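Local coordinates for long form salivary protein D7L1 (Anopheles stephensi, PDB 3NHI), which binds and sequesters host mediators such as cysteinyl leukotrienes, and binds thromboxane A2 analogues, thereby modulating blood feeding by the female mosquito, at residues H156-C159 / E160-W164; E147-Q150 / K151-F155; F258-H261 / E262-A266; E285-K289 / L290-V294. One frame throughout, in Å; residues are numbered along the deposited sequence. Where two conformers were deposited one is given.

Contact 1 of 4, residues H156-C159 / E160-W164; sequences HAYC and EKRAW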
loop_
_atom_site.group_PDB
_atom_site.type_symbol
_atom_site.label_atom_id
_atom_site.label_comp_id
_atom_site.label_asym_id
_atom_site.label_seq_id
_atom_site.Cartn_x
_atom_site.Cartn_y
_atom_site.Cartn_z
ATOM N N HIS A 156 11.623 5.145 -1.733
ATOM C CA HIS A 156 12.843 5.513 -2.443
ATOM C C HIS A 156 14.065 5.418 -1.523
ATOM O O HIS A 156 15.106 4.926 -1.943
ATOM C CB HIS A 156 12.727 6.906 -3.059
ATOM C CG HIS A 156 11.551 7.068 -3.973
ATOM N ND1 HIS A 156 10.252 6.857 -3.560
ATOM C CD2 HIS A 156 11.476 7.462 -5.268
ATOM C CE1 HIS A 156 9.432 7.086 -4.573
ATOM N NE2 HIS A 156 10.150 7.458 -5.619
ATOM N N ALA A 157 13.933 5.860 -0.273
ATOM C CA ALA A 157 15.043 5.774 0.674
ATOM C C ALA A 157 15.318 4.345 1.120
ATOM O O ALA A 157 16.484 3.934 1.212
ATOM C CB ALA A 157 14.782 6.665 1.873
ATOM N N TYR A 158 14.254 3.597 1.413
ATOM C CA TYR A 158 14.381 2.196 1.774
ATOM C C TYR A 158 15.122 1.418 0.680
ATOM O O TYR A 158 16.056 0.651 0.955
ATOM C CB TYR A 158 12.989 1.597 2.035
ATOM C CG TYR A 158 13.008 0.100 2.198
ATOM C CD1 TYR A 158 13.191 -0.483 3.448
ATOM C CD2 TYR A 158 12.880 -0.741 1.083
ATOM C CE1 TYR A 158 13.224 -1.877 3.592
ATOM C CE2 TYR A 158 12.925 -2.115 1.215
ATOM C CZ TYR A 158 13.095 -2.676 2.459
ATOM O OH TYR A 158 13.139 -4.052 2.551
ATOM N N CYS A 159 14.712 1.638 -0.565
ATOM C CA CYS A 159 15.277 0.932 -1.708
ATOM C C CYS A 159 16.706 1.377 -2.018
ATOM O O CYS A 159 17.542 0.550 -2.383
ATOM C CB CYS A 159 14.372 1.112 -2.923
ATOM S SG CYS A 159 12.727 0.364 -2.700
ATOM N N GLU A 160 16.990 2.671 -1.866
ATOM C CA GLU A 160 18.361 3.177 -2.023
ATOM C C GLU A 160 19.340 2.440 -1.101
ATOM O O GLU A 160 20.417 2.018 -1.540
ATOM C CB GLU A 160 18.412 4.685 -1.769
ATOM C CG GLU A 160 19.810 5.295 -1.944
ATOM C CD GLU A 160 19.944 6.708 -1.401
ATOM O OE1 GLU A 160 19.026 7.189 -0.708
ATOM O OE2 GLU A 160 20.990 7.337 -1.667
ATOM N N LYS A 161 18.944 2.273 0.161
ATOM C CA LYS A 161 19.774 1.626 1.180
ATOM C C LYS A 161 20.120 0.189 0.781
ATOM O O LYS A 161 21.206 -0.305 1.084
ATOM C CB LYS A 161 19.046 1.660 2.537
ATOM C CG LYS A 161 19.805 0.998 3.686
ATOM C CD LYS A 161 19.196 1.285 5.037
ATOM C CE LYS A 161 19.966 0.524 6.099
ATOM N NZ LYS A 161 19.728 1.064 7.471
ATOM N N ARG A 162 19.202 -0.480 0.098
ATOM C CA ARG A 162 19.451 -1.862 -0.303
ATOM C C ARG A 162 20.091 -2.019 -1.680
ATOM O O ARG A 162 20.741 -3.027 -1.949
ATOM C CB ARG A 162 18.196 -2.700 -0.138
ATOM C CG ARG A 162 18.025 -3.063 1.312
ATOM C CD ARG A 162 16.621 -2.931 1.766
ATOM N NE ARG A 162 16.572 -3.089 3.215
ATOM C CZ ARG A 162 16.547 -2.090 4.094
ATOM N NH1 ARG A 162 16.544 -0.813 3.705
ATOM N NH2 ARG A 162 16.515 -2.383 5.386
ATOM N N ALA A 163 19.937 -1.010 -2.526
ATOM C CA ALA A 163 20.562 -1.019 -3.846
ATOM C C ALA A 163 22.047 -0.659 -3.815
ATOM O O ALA A 163 22.844 -1.240 -4.560
ATOM C CB ALA A 163 19.814 -0.084 -4.783
ATOM N N TRP A 164 22.400 0.308 -2.971
ATOM C CA TRP A 164 23.786 0.720 -2.765
ATOM C C TRP A 164 24.210 0.359 -1.349
ATOM O O TRP A 164 24.124 1.181 -0.428
ATOM C CB TRP A 164 23.960 2.224 -3.007
ATOM C CG TRP A 164 23.857 2.637 -4.448
ATOM C CD1 TRP A 164 24.859 2.626 -5.380
ATOM C CD2 TRP A 164 22.695 3.150 -5.119
ATOM N NE1 TRP A 164 24.397 3.101 -6.579
ATOM C CE2 TRP A 164 23.069 3.426 -6.451
ATOM C CE3 TRP A 164 21.376 3.411 -4.718
ATOM C CZ2 TRP A 164 22.165 3.939 -7.392
ATOM C CZ3 TRP A 164 20.482 3.924 -5.647
ATOM C CH2 TRP A 164 20.880 4.179 -6.970
HETATM O O HOH W 1 18.453 5.684 1.898
#
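Tyr158 and Arg162, one helical turn apart, meet as two flat groups laid on each other. The guanidinium and the phenol ring are stacked with their planes only 9° apart, and CE1 of Tyr158 comes within 3.4 Å of CZ of Arg162, over the centre of the guanidinium. Further along the arginine, CD rests above the same ring face toward its rim, a CH-pi contact. The tyrosine reaches this position because CG stands anti to its backbone N (chi1 171°), while the arginine chain bends at chi2 (137°) and folds back over the ring.

Hydrogen bonding fixes the stack. NH1 of Arg162 donates to the carbonyl O of Tyr158 at 3.2 Å, with that oxygen at the edge of the guanidinium plane, so the group is held flat by a bond at its rim as well as by the ring beneath it. The Tyr158 hydroxyl is probably bonded to the backbone O of Glu147, at a spacing too short to be taken at face value. Along the backbone, Glu160 N to His156 O, Lys161 N to Ala157 O and Ala163 N to Cys159 O (2.9 Å) are regular helical bonds, whereas Arg162 N makes only weak ones.

Water mediates one more link, donating to Ala157 O at 2.7 Å and to Glu160 OE1 at 3.1 Å; the other carboxylate oxygen of Glu160 is taken by Ser170.

Covalent bonding ties the turn to helix 184-196, through the Cys159-Cys192 disulfide. Helices pinned together by disulfides are characteristic of the PBP/GOBP odorant-binding fold, and here the i to i+4 arginine-tyrosine stack lies along the last turn of helix 155-163.

Contact 2 of 4, residues E147-Q150 / K151-F155; sequences EIKQ and KGESF. With EAH ((5S,7E,9E,11Z,14Z)-5-hydroxyicosa-7,9,11,14-tetraenoic acid), chain B.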
loop_
_atom_site.group_PDB
_atom_site.type_symbol
_atom_site.label_atom_id
_atom_site.label_comp_id
_atom_site.label_asym_id
_atom_site.label_seq_id
_atom_site.Cartn_x
_atom_site.Cartn_y
_atom_site.Cartn_z
ATOM N N GLU A 147 13.920 -5.423 7.972
ATOM C CA GLU A 147 13.860 -5.475 6.516
ATOM C C GLU A 147 12.545 -4.925 5.936
ATOM O O GLU A 147 12.389 -4.831 4.724
ATOM C CB GLU A 147 14.122 -6.912 6.036
ATOM C CG GLU A 147 13.003 -7.919 6.360
ATOM C CD GLU A 147 13.167 -8.680 7.686
ATOM O OE1 GLU A 147 13.766 -8.163 8.664
ATOM O OE2 GLU A 147 12.660 -9.826 7.740
ATOM N N ILE A 148 11.604 -4.578 6.807
ATOM C CA ILE A 148 10.324 -3.986 6.376
ATOM C C ILE A 148 10.483 -2.469 6.309
ATOM O O ILE A 148 11.034 -1.873 7.238
ATOM C CB ILE A 148 9.172 -4.300 7.378
ATOM C CG1 ILE A 148 9.022 -5.812 7.594
ATOM C CG2 ILE A 148 7.856 -3.675 6.892
ATOM C CD1 ILE A 148 8.033 -6.188 8.688
ATOM N N LYS A 149 9.994 -1.839 5.242
ATOM C CA LYS A 149 9.985 -0.373 5.175
ATOM C C LYS A 149 9.199 0.199 6.360
ATOM O O LYS A 149 8.061 -0.190 6.612
ATOM C CB LYS A 149 9.386 0.122 3.850
ATOM C CG LYS A 149 9.458 1.652 3.701
ATOM C CD LYS A 149 8.381 2.206 2.781
ATOM C CE LYS A 149 7.033 2.299 3.465
ATOM N NZ LYS A 149 6.949 3.492 4.370
ATOM N N GLN A 150 9.823 1.129 7.076
ATOM C CA GLN A 150 9.238 1.664 8.292
ATOM C C GLN A 150 8.312 2.830 7.978
ATOM O O GLN A 150 8.390 3.436 6.901
ATOM C CB GLN A 150 10.347 2.105 9.245
ATOM C CG GLN A 150 11.463 1.063 9.421
ATOM C CD GLN A 150 11.133 -0.032 10.430
ATOM O OE1 GLN A 150 10.873 0.250 11.599
ATOM N NE2 GLN A 150 11.174 -1.293 9.985
ATOM N N LYS A 151 7.429 3.149 8.920
ATOM C CA LYS A 151 6.663 4.384 8.817
ATOM C C LYS A 151 7.646 5.548 8.906
ATOM O O LYS A 151 8.570 5.524 9.722
ATOM C CB LYS A 151 5.643 4.495 9.948
ATOM C CG LYS A 151 4.586 3.407 9.923
ATOM C CD LYS A 151 3.784 3.342 11.218
ATOM C CE LYS A 151 2.691 4.395 11.249
ATOM N NZ LYS A 151 1.850 4.278 12.476
ATOM N N GLY A 152 7.444 6.554 8.064
ATOM C CA GLY A 152 8.307 7.736 8.027
ATOM C C GLY A 152 9.463 7.599 7.056
ATOM O O GLY A 152 10.203 8.555 6.828
ATOM N N GLU A 153 9.620 6.411 6.475
ATOM C CA GLU A 153 10.700 6.124 5.536
ATOM C C GLU A 153 10.075 5.967 4.159
ATOM O O GLU A 153 9.147 5.173 3.995
ATOM C CB GLU A 153 11.405 4.820 5.937
ATOM C CG GLU A 153 12.511 4.353 5.003
ATOM C CD GLU A 153 13.129 3.029 5.444
ATOM O OE1 GLU A 153 12.439 2.216 6.100
ATOM O OE2 GLU A 153 14.302 2.778 5.108
ATOM N N SER A 154 10.567 6.699 3.161
ATOM C CA SER A 154 9.996 6.542 1.811
ATOM C C SER A 154 10.478 5.247 1.188
ATOM O O SER A 154 11.541 4.726 1.552
ATOM C CB SER A 154 10.350 7.729 0.908
ATOM O OG SER A 154 11.743 7.769 0.620
ATOM N N PHE A 155 9.707 4.724 0.236
ATOM C CA PHE A 155 10.217 3.586 -0.507
ATOM C C PHE A 155 11.505 3.912 -1.236
ATOM O O PHE A 155 12.400 3.072 -1.305
ATOM C CB PHE A 155 9.170 2.949 -1.435
ATOM C CG PHE A 155 8.569 1.697 -0.859
ATOM C CD1 PHE A 155 9.370 0.567 -0.664
ATOM C CD2 PHE A 155 7.222 1.648 -0.471
ATOM C CE1 PHE A 155 8.848 -0.591 -0.080
ATOM C CE2 PHE A 155 6.692 0.483 0.108
ATOM C CZ PHE A 155 7.504 -0.636 0.298
HETATM O O1 EAH B . 0.923 1.572 12.535
HETATM C C1 EAH B . -0.330 1.623 12.439
HETATM O O2 EAH B . -0.952 2.699 12.266
HETATM C C2 EAH B . -1.112 0.327 12.531
HETATM C C3 EAH B . -2.603 0.595 12.750
HETATM C C4 EAH B . -3.367 0.622 11.429
HETATM C C5 EAH B . -4.831 0.926 11.672
HETATM O O3 EAH B . -5.406 -0.136 12.237
HETATM C C6 EAH B . -5.528 1.253 10.354
HETATM C C7 EAH B . -7.028 1.408 10.543
HETATM C C8 EAH B . -7.757 0.227 9.938
HETATM C C9 EAH B . -9.165 0.273 10.316
HETATM C C10 EAH B . -9.791 -0.843 9.946
HETATM C C11 EAH B . -11.191 -0.748 10.353
HETATM C C12 EAH B . -12.074 -1.738 10.204
HETATM C C13 EAH B . -11.737 -3.072 9.578
HETATM C C14 EAH B . -12.104 -3.005 8.111
HETATM C C15 EAH B . -12.709 -3.988 7.441
HETATM C C16 EAH B . -13.096 -5.308 8.061
HETATM C C17 EAH B . -12.056 -6.351 7.683
HETATM C C18 EAH B . -11.003 -6.484 8.775
HETATM C C19 EAH B . -10.240 -7.789 8.622
HETATM C C20 EAH B . -9.130 -7.883 9.643
HETATM O O HOH W 2 13.437 -0.241 7.146
#
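Lys149 lies across the ring of Phe155 at about a right angle, and this is the compact part of the contact. Its CD sits over the ring centre, 3.5 Å from Phe155 CD2, in a CH-pi contact. With CG anti to the backbone N (chi1 -176°), the lysine starts toward the ring; bends at chi3 and chi4 then turn the ammonium away from it and into a group of carbonyls. NZ donates to Glu153 O at 2.8 Å, nearly straight along that carbonyl, and to Gln150 O at 2.9 Å from above its plane. Ser265 O, in helix 251-266, is a third acceptor, so three backbone oxygens grip one buried ammonium.

Between these groups the chain makes a type II beta turn from Gln150 to Glu153, closed by Glu153 N to Gln150 O at 3.2 Å. That donor and Lys149 NZ approach Gln150 O from opposite faces of its plane. Gly152 has phi 91°, where a side chain would collide with the preceding carbonyl. Ser154 then N-caps helix 155-163, its OG also bonded to Glu262.

The other side is nearer to solvent, with Gln150 and Glu153 only partly covered and a water bridging Glu153 OE1 and Ile148 O. Its firm point is the nearly linear bond from Gln150 N to Glu153 OE1 (177°, 3.0 Å). The amide of Gln150 curls back so that NE2 donates to Ile148 O at 2.8 Å. The side chain of Lys151, an exposed residue, points away from the turn, and its NZ reaches O1 of the bound hydroxyeicosatetraenoic acid at 2.9 Å; Lys151 is also a binding residue for leukotriene C4 and thromboxane A2.

Contact 3 of 4, residues F258-H261 / E262-A266; sequences FDFH and ELRSA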
loop_
_atom_site.group_PDB
_atom_site.type_symbol
_atom_site.label_atom_id
_atom_site.label_comp_id
_atom_site.label_asym_id
_atom_site.label_seq_id
_atom_site.Cartn_x
_atom_site.Cartn_y
_atom_site.Cartn_z
ATOM N N PHE A 258 6.043 11.256 -9.254
ATOM C CA PHE A 258 6.891 10.281 -8.569
ATOM C C PHE A 258 7.411 10.861 -7.251
ATOM O O PHE A 258 7.469 10.146 -6.237
ATOM C CB PHE A 258 8.036 9.930 -9.514
ATOM C CG PHE A 258 8.751 8.628 -9.240
ATOM C CD1 PHE A 258 8.092 7.392 -9.216
ATOM C CD2 PHE A 258 10.130 8.650 -9.131
ATOM C CE1 PHE A 258 8.821 6.192 -9.039
ATOM C CE2 PHE A 258 10.863 7.482 -8.956
ATOM C CZ PHE A 258 10.212 6.242 -8.918
ATOM N N ASP A 259 7.763 12.149 -7.247
ATOM C CA ASP A 259 8.195 12.828 -6.024
ATOM C C ASP A 259 7.048 12.896 -5.017
ATOM O O ASP A 259 7.254 12.667 -3.821
ATOM C CB ASP A 259 8.687 14.259 -6.307
ATOM C CG ASP A 259 9.978 14.313 -7.111
ATOM O OD1 ASP A 259 10.670 13.285 -7.256
ATOM O OD2 ASP A 259 10.319 15.428 -7.568
ATOM N N PHE A 260 5.836 13.182 -5.489
ATOM C CA PHE A 260 4.683 13.219 -4.576
ATOM C C PHE A 260 4.445 11.831 -3.986
ATOM O O PHE A 260 4.182 11.703 -2.787
ATOM C CB PHE A 260 3.435 13.751 -5.287
ATOM C CG PHE A 260 2.251 13.975 -4.378
ATOM C CD1 PHE A 260 2.409 14.512 -3.099
ATOM C CD2 PHE A 260 0.976 13.698 -4.829
ATOM C CE1 PHE A 260 1.301 14.753 -2.274
ATOM C CE2 PHE A 260 -0.140 13.935 -4.019
ATOM C CZ PHE A 260 0.024 14.470 -2.741
ATOM N N HIS A 261 4.567 10.791 -4.816
ATOM C CA HIS A 261 4.426 9.445 -4.277
ATOM C C HIS A 261 5.571 9.096 -3.322
ATOM O O HIS A 261 5.347 8.385 -2.336
ATOM C CB HIS A 261 4.242 8.386 -5.364
ATOM C CG HIS A 261 3.492 7.170 -4.897
ATOM N ND1 HIS A 261 2.880 6.305 -5.777
ATOM C CD2 HIS A 261 3.230 6.688 -3.655
ATOM C CE1 HIS A 261 2.297 5.328 -5.102
ATOM N NE2 HIS A 261 2.491 5.537 -3.812
ATOM N N GLU A 262 6.775 9.617 -3.557
ATOM C CA GLU A 262 7.814 9.413 -2.543
ATOM C C GLU A 262 7.344 9.898 -1.162
ATOM O O GLU A 262 7.422 9.157 -0.171
ATOM C CB GLU A 262 9.157 10.054 -2.897
ATOM C CG GLU A 262 10.143 9.710 -1.789
ATOM C CD GLU A 262 11.559 10.197 -1.972
ATOM O OE1 GLU A 262 11.845 10.963 -2.917
ATOM O OE2 GLU A 262 12.394 9.816 -1.125
ATOM N N LEU A 263 6.831 11.126 -1.115
ATOM C CA LEU A 263 6.298 11.663 0.128
ATOM C C LEU A 263 5.207 10.778 0.720
ATOM O O LEU A 263 5.248 10.430 1.902
ATOM C CB LEU A 263 5.764 13.082 -0.095
ATOM C CG LEU A 263 5.016 13.726 1.071
ATOM C CD1 LEU A 263 5.856 13.764 2.365
ATOM C CD2 LEU A 263 4.588 15.107 0.647
ATOM N N ARG A 264 4.240 10.414 -0.113
ATOM C CA ARG A 264 3.122 9.593 0.330
ATOM C C ARG A 264 3.579 8.213 0.796
ATOM O O ARG A 264 2.962 7.623 1.688
ATOM C CB ARG A 264 2.079 9.485 -0.784
ATOM C CG ARG A 264 1.376 10.812 -1.025
ATOM C CD ARG A 264 0.204 10.716 -1.963
ATOM N NE ARG A 264 0.603 10.476 -3.340
ATOM C CZ ARG A 264 0.453 9.326 -4.005
ATOM N NH1 ARG A 264 -0.066 8.245 -3.444
ATOM N NH2 ARG A 264 0.851 9.259 -5.257
ATOM N N SER A 265 4.661 7.701 0.211
ATOM C CA SER A 265 5.171 6.387 0.587
ATOM C C SER A 265 5.898 6.429 1.923
ATOM O O SER A 265 6.107 5.380 2.529
ATOM C CB SER A 265 6.083 5.810 -0.504
ATOM O OG SER A 265 7.402 6.345 -0.453
ATOM N N ALA A 266 6.296 7.626 2.362
ATOM C CA ALA A 266 6.887 7.805 3.693
ATOM C C ALA A 266 5.807 7.962 4.753
ATOM O O ALA A 266 5.968 7.480 5.873
ATOM C CB ALA A 266 7.848 9.001 3.708
#
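Arg264 is set between two rings of the preceding turn, and it meets them in different ways. Against His261 its guanidinium lies nearly flat: the two groups are stacked with planes 25° apart, and NH2 of Arg264 sits over the imidazole toward its rim, 3.4 Å from CG of His261. Against Phe260 the guanidinium is steeply turned, at 64°, so it is the chain rather than the flat face that uses this ring. NE of Arg264 rides above the phenyl, 3.6 Å from CD2 of Phe260, and CD makes a CH-pi contact over the same face. The cation-pi approach of CZ is off-centre.

A bend at chi3 (-71°) is what steers the arginine from the phenylalanine ring onto the histidine ring. At the Phe260 edge, near the ring plane, Leu263 CD2 adds apolar contact at 4.4 Å from Phe260 CD1. Regular helical bonds run beneath these side chains, among them Arg264 N to Phe260 O at 3.0 Å and Ser265 N to His261 O at 2.7 Å. Ser265 OG turns back to donate to Glu262 O at 2.8 Å.

Asp213 pairs with both members of the stack, through a salt bridge to Arg264 NH2 and a hydrogen bond to His261 ND1. Glu262, on another side of the helix, shares Arg176 with Asp259; Glu262 also has Ser154 as a partner, and Asp259 has Tyr178. A buried guanidinium laid on an imidazole is thus balanced by one carboxylate bonded to both, which would be expected to steady the positive charge in the interior and to fix the rotation of the histidine ring.

Contact 4 of 4, residues E285-K289 / L290-V294; sequences EEMKK and LNTTV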
loop_
_atom_site.group_PDB
_atom_site.type_symbol
_atom_site.label_atom_id
_atom_site.label_comp_id
_atom_site.label_asym_id
_atom_site.label_seq_id
_atom_site.Cartn_x
_atom_site.Cartn_y
_atom_site.Cartn_z
ATOM N N GLU A 285 9.573 20.329 0.757
ATOM C CA GLU A 285 9.612 20.783 2.153
ATOM C C GLU A 285 9.063 19.735 3.116
ATOM O O GLU A 285 9.651 19.479 4.168
ATOM C CB GLU A 285 8.894 22.130 2.314
ATOM C CG GLU A 285 9.644 23.304 1.683
ATOM C CD GLU A 285 11.093 23.417 2.166
ATOM O OE1 GLU A 285 12.005 23.426 1.314
ATOM O OE2 GLU A 285 11.318 23.481 3.394
ATOM N N GLU A 286 7.952 19.103 2.748
ATOM C CA GLU A 286 7.376 18.039 3.569
ATOM C C GLU A 286 8.300 16.824 3.680
ATOM O O GLU A 286 8.385 16.200 4.743
ATOM C CB GLU A 286 6.015 17.632 3.010
ATOM C CG GLU A 286 4.927 18.674 3.224
ATOM C CD GLU A 286 4.145 18.423 4.493
ATOM O OE1 GLU A 286 2.899 18.353 4.401
ATOM O OE2 GLU A 286 4.767 18.267 5.571
ATOM N N MET A 287 9.010 16.502 2.598
ATOM C CA MET A 287 9.917 15.353 2.607
ATOM C C MET A 287 11.117 15.556 3.525
ATOM O O MET A 287 11.656 14.593 4.048
ATOM C CB MET A 287 10.376 14.988 1.197
ATOM C CG MET A 287 9.293 14.273 0.395
ATOM S SD MET A 287 9.937 13.209 -0.916
ATOM C CE MET A 287 10.484 14.431 -2.105
ATOM N N LYS A 288 11.516 16.810 3.734
ATOM C CA LYS A 288 12.653 17.113 4.609
ATOM C C LYS A 288 12.403 16.689 6.060
ATOM O O LYS A 288 13.351 16.433 6.808
ATOM C CB LYS A 288 13.010 18.600 4.530
ATOM C CG LYS A 288 13.618 19.017 3.215
ATOM C CD LYS A 288 13.820 20.517 3.182
ATOM C CE LYS A 288 14.468 20.934 1.887
ATOM N NZ LYS A 288 14.567 22.420 1.764
ATOM N N LYS A 289 11.132 16.593 6.444
ATOM C CA LYS A 289 10.754 16.183 7.798
ATOM C C LYS A 289 10.856 14.675 8.018
ATOM O O LYS A 289 10.805 14.207 9.155
ATOM C CB LYS A 289 9.325 16.632 8.101
ATOM C CG LYS A 289 9.154 18.149 8.090
ATOM C CD LYS A 289 7.687 18.573 8.005
ATOM C CE LYS A 289 6.978 18.535 9.355
ATOM N NZ LYS A 289 6.326 17.221 9.623
ATOM N N LEU A 290 10.985 13.922 6.928
ATOM C CA LEU A 290 10.900 12.466 6.983
ATOM C C LEU A 290 12.192 11.828 6.467
ATOM O O LEU A 290 13.110 12.522 6.032
ATOM C CB LEU A 290 9.676 11.989 6.177
ATOM C CG LEU A 290 8.324 12.498 6.700
ATOM C CD1 LEU A 290 7.227 12.253 5.675
ATOM C CD2 LEU A 290 7.945 11.891 8.057
ATOM N N ASN A 291 12.259 10.500 6.521
ATOM C CA ASN A 291 13.415 9.765 6.039
ATOM C C ASN A 291 13.246 9.490 4.542
ATOM O O ASN A 291 12.751 8.442 4.128
ATOM C CB ASN A 291 13.602 8.480 6.856
ATOM C CG ASN A 291 14.808 7.658 6.413
ATOM O OD1 ASN A 291 15.650 8.112 5.646
ATOM N ND2 ASN A 291 14.879 6.428 6.903
ATOM N N THR A 292 13.664 10.464 3.740
ATOM C CA THR A 292 13.459 10.436 2.290
ATOM C C THR A 292 14.768 10.707 1.551
ATOM O O THR A 292 15.825 10.893 2.166
ATOM C CB THR A 292 12.445 11.501 1.831
ATOM O OG1 THR A 292 13.040 12.795 1.988
ATOM C CG2 THR A 292 11.162 11.420 2.629
ATOM N N THR A 293 14.687 10.750 0.223
ATOM C CA THR A 293 15.856 10.971 -0.621
ATOM C C THR A 293 15.948 12.420 -1.097
ATOM O O THR A 293 16.659 12.718 -2.051
ATOM C CB THR A 293 15.871 10.018 -1.839
ATOM O OG1 THR A 293 14.708 10.237 -2.645
ATOM C CG2 THR A 293 15.932 8.563 -1.404
ATOM N N VAL A 294 15.253 13.314 -0.402
ATOM C CA VAL A 294 15.201 14.738 -0.761
ATOM C C VAL A 294 16.559 15.434 -0.588
ATOM O O VAL A 294 17.393 15.000 0.211
ATOM C CB VAL A 294 14.080 15.467 0.047
ATOM C CG1 VAL A 294 14.503 15.719 1.495
ATOM C CG2 VAL A 294 13.650 16.772 -0.640
#
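Met287 leaves the helix with CG beside its backbone N (chi1 -75°), and Thr292 holds OG1 between its own N and carbonyl carbon (chi1 70°); together these settings bring the threonine across the methionine at about a right angle. Thr292 OG1 comes to 3.5 Å from Met287 CB, its methyl CG2 lies alongside CG and SD of the methionine, and OG1 is 3.1 Å from Met287 O. The threonine hydroxyl accepts from Val294 N at 3.3 Å, which makes an ST turn and curves the chain back on the helix.

That curve delivers Val294 to the same patch. Its CB packs on Met287 CB at 3.9 Å, and CG1 touches Lys288 CG at 3.8 Å, the valine crossing the aliphatic stem of the lysine. Lys288 itself runs extended, and its NZ forms a salt bridge with Glu285 OE1 at 2.8 Å, one turn earlier.

At the helix end, Leu290 N donates to Met287 O at 3.0 Å, from well above the carbonyl plane, as the chain swings out of helix 280-288. Asn291 follows as the centre of an inverse gamma turn, its backbone bonded to Gly152 and Ser154. Met287 also lies on Glu262 and Leu263 of helix 251-266, while Thr293 OG1 is bonded to Glu262 and Arg176.

The chemistry is divided in two: an apolar patch of Met287, Thr292 methyl and Val294 lines the side on which the tail lies against its helix, whereas the charges of Lys288 and Glu285 pair along the helix itself, while the base of the lysine chain meets Val294 CG1.

The four contacts follow one another along the chain as 2, 1, 3 and 4, yet they converge in space, with centres 9 to 15 Å apart. Contact 2 is the loop that leads into helix 155-163, which carries contact 1; contact 3 lies on helix 251-266 and contact 4 at the end of helix 280-288, the next helix in the chain. His156 of contact 1 packs on Phe258 and Glu262 of contact 3, and Ala157 of contact 1 rests against Asn291 of contact 4. The loop bearing the ligand-binding Lys151 is thereby joined to elements from the C-terminal part of the protein.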